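Local coordinates for protein catalase-3 (Neurospora crassa, PDB 4AJ9) that breaks down hydrogen peroxide to oxygen and water with the aid of a heme cofactor, as a tetrameric catalase, at residues L42-F45 / I46-Q49; Q444-L447 / F448-L452. All coordinates share one frame; numbering follows the deposited sequence.

Contact 1: L42-F45 / I46-Q49; sequences LEDF and IFRQ
R48 reaches back from the first turn of helix 45-55 to hold the carbonyl of L42, in the loop that leads into it. Its CB stands 4.0 Å from D44 O, whose own partner is the backbone N of R48 in the opening helical bond. CG runs on past the same oxygen, and CD comes alongside the methyl CD1 of L42. A bend at chi3 (-64°) then turns the guanidinium toward L42 O, and NE and NH2 both donate to this one atom, NE at 3.1 Å and NH2 at 2.9 Å. Arginine suits the place because these two nitrogens lie side by side and can share one carbonyl oxygen. The oxygen sits at the edge of the guanidinium, near its plane, so two bonds fix the rotation of the group, while D44 O lies over one face. With an alanine in its place L42 O would probably lose both of these donors, and the loop would be less firmly tied to the helix.

Aspartate suits position 44 because its short carboxylate can fold back onto the helix start: with CG anti to the backbone N (chi1 -169°), OD1 takes the N-H of F47 at 3.0 Å, almost straight (177°) but from above the carboxylate plane. Its OD2 accepts from L32 N, and OD1 also pairs with R432 of a neighbouring subunit. I46 lays CG1 over one face of the F45 ring in a CH-pi contact, 3.7 Å from the ring centroid; F418 of another subunit meets this ring edge-to-face.

With all eight residues buried and the F47 side chain about 5 Å from a bound heme, this is an N-capped helix start, D44 being the N-cap, built into the subunit interfaces of the catalase tetramer.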
loop_
_atom_site.group_PDB
_atom_site.type_symbol
_atom_site.label_atom_id
_atom_site.label_comp_id
_atom_site.label_asym_id
_atom_site.label_seq_id
_atom_site.Cartn_x
_atom_site.Cartn_y
_atom_site.Cartn_z
ATOM N N LEU C 42 -18.041 -1.953 -20.088
ATOM C CA LEU C 42 -16.825 -2.293 -19.370
ATOM C C LEU C 42 -15.589 -2.200 -20.286
ATOM O O LEU C 42 -14.467 -2.009 -19.804
ATOM C CB LEU C 42 -16.955 -3.700 -18.766
ATOM C CG LEU C 42 -15.780 -4.197 -17.916
ATOM C CD1 LEU C 42 -15.663 -3.360 -16.645
ATOM C CD2 LEU C 42 -15.982 -5.673 -17.599
ATOM N N GLU C 43 -15.777 -2.331 -21.599
ATOM C CA GLU C 43 -14.632 -2.293 -22.515
ATOM C C GLU C 43 -14.151 -0.878 -22.794
ATOM O O GLU C 43 -13.219 -0.659 -23.589
ATOM C CB GLU C 43 -14.935 -3.011 -23.834
ATOM C CG GLU C 43 -15.900 -2.254 -24.739
ATOM C CD GLU C 43 -16.067 -2.942 -26.084
ATOM O OE1 GLU C 43 -16.736 -4.004 -26.134
ATOM O OE2 GLU C 43 -15.516 -2.422 -27.081
ATOM N N ASP C 44 -14.779 0.092 -22.147
ATOM C CA ASP C 44 -14.292 1.453 -22.254
ATOM C C ASP C 44 -13.001 1.599 -21.435
ATOM O O ASP C 44 -13.023 2.038 -20.277
ATOM C CB ASP C 44 -15.342 2.467 -21.801
ATOM C CG ASP C 44 -14.945 3.877 -22.150
ATOM O OD1 ASP C 44 -13.785 4.060 -22.581
ATOM O OD2 ASP C 44 -15.771 4.795 -21.992
ATOM N N PHE C 45 -11.884 1.226 -22.053
ATOM C CA PHE C 45 -10.582 1.289 -21.398
ATOM C C PHE C 45 -10.184 2.738 -21.108
ATOM O O PHE C 45 -9.514 3.020 -20.110
ATOM C CB PHE C 45 -9.524 0.608 -22.271
ATOM C CG PHE C 45 -9.194 1.357 -23.538
ATOM C CD1 PHE C 45 -10.011 1.247 -24.661
ATOM C CD2 PHE C 45 -8.044 2.140 -23.620
ATOM C CE1 PHE C 45 -9.694 1.921 -25.831
ATOM C CE2 PHE C 45 -7.722 2.819 -24.789
ATOM C CZ PHE C 45 -8.546 2.711 -25.893
ATOM N N ILE C 46 -10.617 3.650 -21.979
ATOM C CA ILE C 46 -10.355 5.089 -21.837
ATOM C C ILE C 46 -10.982 5.640 -20.559
ATOM O O ILE C 46 -10.311 6.280 -19.760
ATOM C CB ILE C 46 -10.889 5.874 -23.059
ATOM C CG1 ILE C 46 -10.073 5.536 -24.314
ATOM C CG2 ILE C 46 -10.896 7.395 -22.806
ATOM C CD1 ILE C 46 -10.662 6.140 -25.576
ATOM N N PHE C 47 -12.277 5.399 -20.370
ATOM C CA PHE C 47 -12.919 5.779 -19.118
ATOM C C PHE C 47 -12.182 5.239 -17.872
ATOM O O PHE C 47 -11.857 5.988 -16.949
ATOM C CB PHE C 47 -14.367 5.291 -19.074
ATOM C CG PHE C 47 -14.991 5.442 -17.720
ATOM C CD1 PHE C 47 -15.457 6.678 -17.299
ATOM C CD2 PHE C 47 -15.086 4.361 -16.866
ATOM C CE1 PHE C 47 -15.999 6.831 -16.038
ATOM C CE2 PHE C 47 -15.638 4.504 -15.620
ATOM C CZ PHE C 47 -16.095 5.741 -15.204
ATOM N N ARG C 48 -11.955 3.933 -17.829
ATOM C CA ARG C 48 -11.398 3.334 -16.617
ATOM C C ARG C 48 -9.987 3.808 -16.306
ATOM O O ARG C 48 -9.687 4.083 -15.157
ATOM C CB ARG C 48 -11.504 1.800 -16.613
ATOM C CG ARG C 48 -12.895 1.296 -16.199
ATOM C CD ARG C 48 -13.001 -0.235 -16.184
ATOM N NE ARG C 48 -12.829 -0.792 -17.520
ATOM C CZ ARG C 48 -11.670 -1.209 -18.016
ATOM N NH1 ARG C 48 -10.570 -1.164 -17.276
ATOM N NH2 ARG C 48 -11.615 -1.664 -19.254
ATOM N N GLN C 49 -9.125 3.934 -17.316
ATOM C CA GLN C 49 -7.762 4.423 -17.045
ATOM C C GLN C 49 -7.752 5.879 -16.540
ATOM O O GLN C 49 -6.934 6.254 -15.692
ATOM C CB GLN C 49 -6.819 4.228 -18.252
ATOM C CG GLN C 49 -7.217 4.960 -19.543
ATOM C CD GLN C 49 -6.654 6.379 -19.662
ATOM O OE1 GLN C 49 -5.482 6.619 -19.399
ATOM N NE2 GLN C 49 -7.508 7.326 -20.071
HETATM O O HOH W 1 -15.337 0.996 -18.554
#

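Contact 2: Q444-L447 / F448-L452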
loop_
_atom_site.group_PDB
_atom_site.type_symbol
_atom_site.label_atom_id
_atom_site.label_comp_id
_atom_site.label_asym_id
_atom_site.label_seq_id
_atom_site.Cartn_x
_atom_site.Cartn_y
_atom_site.Cartn_z
ATOM N N GLN C 444 13.003 28.367 32.441
ATOM C CA GLN C 444 13.062 29.017 31.140
ATOM C C GLN C 444 11.739 29.588 30.634
ATOM O O GLN C 444 11.732 30.631 29.991
ATOM C CB GLN C 444 13.780 28.156 30.099
ATOM C CG GLN C 444 15.261 28.106 30.370
ATOM C CD GLN C 444 16.070 27.799 29.140
ATOM O OE1 GLN C 444 15.519 27.488 28.073
ATOM N NE2 GLN C 444 17.382 27.867 29.278
ATOM N N PRO C 445 10.617 28.915 30.919
ATOM C CA PRO C 445 9.364 29.605 30.603
ATOM C C PRO C 445 9.327 30.970 31.279
ATOM O O PRO C 445 8.933 31.954 30.651
ATOM C CB PRO C 445 8.302 28.678 31.186
ATOM C CG PRO C 445 8.906 27.313 31.053
ATOM C CD PRO C 445 10.390 27.514 31.325
ATOM N N ARG C 446 9.743 31.032 32.541
ATOM C CA ARG C 446 9.851 32.321 33.222
ATOM C C ARG C 446 10.819 33.271 32.507
ATOM O O ARG C 446 10.490 34.428 32.260
ATOM C CB ARG C 446 10.248 32.138 34.686
ATOM C CG ARG C 446 10.372 33.452 35.449
ATOM C CD ARG C 446 9.081 34.252 35.404
ATOM N NE ARG C 446 9.211 35.483 36.182
ATOM C CZ ARG C 446 8.896 35.588 37.469
ATOM N NH1 ARG C 446 8.400 34.543 38.124
ATOM N NH2 ARG C 446 9.059 36.751 38.097
ATOM N N LEU C 447 12.003 32.774 32.158
ATOM C CA LEU C 447 12.969 33.565 31.402
ATOM C C LEU C 447 12.348 34.173 30.143
ATOM O O LEU C 447 12.580 35.341 29.818
ATOM C CB LEU C 447 14.182 32.700 31.026
ATOM C CG LEU C 447 15.279 33.335 30.167
ATOM C CD1 LEU C 447 15.981 34.472 30.909
ATOM C CD2 LEU C 447 16.302 32.288 29.714
ATOM N N PHE C 448 11.571 33.368 29.424
ATOM C CA PHE C 448 10.977 33.817 28.174
ATOM C C PHE C 448 9.931 34.903 28.424
ATOM O O PHE C 448 9.957 35.965 27.800
ATOM C CB PHE C 448 10.369 32.629 27.423
ATOM C CG PHE C 448 9.537 33.021 26.245
ATOM C CD1 PHE C 448 10.138 33.429 25.060
ATOM C CD2 PHE C 448 8.149 32.956 26.312
ATOM C CE1 PHE C 448 9.373 33.785 23.965
ATOM C CE2 PHE C 448 7.374 33.308 25.223
ATOM C CZ PHE C 448 7.980 33.727 24.050
ATOM N N PHE C 449 9.028 34.643 29.359
ATOM C CA PHE C 449 8.006 35.620 29.702
ATOM C C PHE C 449 8.627 36.954 30.165
ATOM O O PHE C 449 8.189 38.033 29.744
ATOM C CB PHE C 449 7.060 35.053 30.760
ATOM C CG PHE C 449 5.916 35.966 31.087
ATOM C CD1 PHE C 449 4.774 35.970 30.313
ATOM C CD2 PHE C 449 5.991 36.834 32.168
ATOM C CE1 PHE C 449 3.715 36.825 30.609
ATOM C CE2 PHE C 449 4.938 37.687 32.470
ATOM C CZ PHE C 449 3.802 37.682 31.690
ATOM N N ASN C 450 9.642 36.883 31.028
ATOM C CA ASN C 450 10.344 38.090 31.467
ATOM C C ASN C 450 10.898 38.910 30.320
ATOM O O ASN C 450 11.117 40.108 30.462
ATOM C CB ASN C 450 11.533 37.752 32.375
ATOM C CG ASN C 450 11.115 37.249 33.721
ATOM O OD1 ASN C 450 9.960 37.387 34.112
ATOM N ND2 ASN C 450 12.055 36.640 34.446
ATOM N N SER C 451 11.169 38.255 29.194
ATOM C CA SER C 451 11.946 38.875 28.125
ATOM C C SER C 451 11.055 39.485 27.048
ATOM O O SER C 451 11.539 39.909 26.007
ATOM C CB SER C 451 12.908 37.855 27.507
ATOM O OG SER C 451 13.788 37.328 28.492
ATOM N N LEU C 452 9.750 39.521 27.300
ATOM C CA LEU C 452 8.807 40.117 26.360
ATOM C C LEU C 452 8.394 41.508 26.838
ATOM O O LEU C 452 8.457 41.800 28.038
ATOM C CB LEU C 452 7.561 39.236 26.226
ATOM C CG LEU C 452 7.749 37.778 25.806
ATOM C CD1 LEU C 452 6.440 37.014 25.945
ATOM C CD2 LEU C 452 8.278 37.676 24.382
HETATM O O HOH W 2 10.409 39.123 36.923
#
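Helix 443-450 runs in regular i to i+4 steps, with F448 N, F449 N and N450 N donating to the carbonyls of Q444, P445 and R446. P445 cannot donate a backbone bond, but its carbonyl accepts from F449 N.

R446 and N450, one turn apart, meet through their side chains. The arginine bends at chi2 (57°), bringing NE to N450 OD1 at 2.9 Å. That oxygen lies in the guanidinium plane, but the amide is turned nearly perpendicular to it, 85° between the planes. A water accepts from R446 NH2 at 3.0 Å and gives a weak bond to N450 OD1, so it spans the pair. Asparagine suits this place because its amide works both ways: OD1 receives the arginine while ND2 donates to the carbonyls of H512 and N514.

S451 OG, just past the helix, turns back to donate to L447 O at 2.7 Å; the same OG accepts from T516 N. F448 stacks on W192, and F449 packs on I461.

The chemistry implies a helix joined to its surroundings in two ways: aromatic side chains pack on helices 187-193 and 454-468, while among the polar ones asparagine and serine bond to H512, N514 and T516, and R446 NH1 donates to I487 O.

Both contacts are local, within one run of chain, but contact 1 covers the start of helix 45-55, contact 2 most of helix 443-450 and the residues after it. They sit on opposite sides of the chain's centre, about 51 Å apart at their nearest atoms. Contact 1 is far from that centre yet wholly buried, because three other subunits cover it; contact 2 is touched by no other chain, and most of its residues are buried, with R446, N450 and S451 partly exposed. Each uses an arginine, gripping a loop carbonyl in the first and an asparagine oxygen in the second. A capping carboxylate marks the one, neutral amide and hydroxyl groups the other.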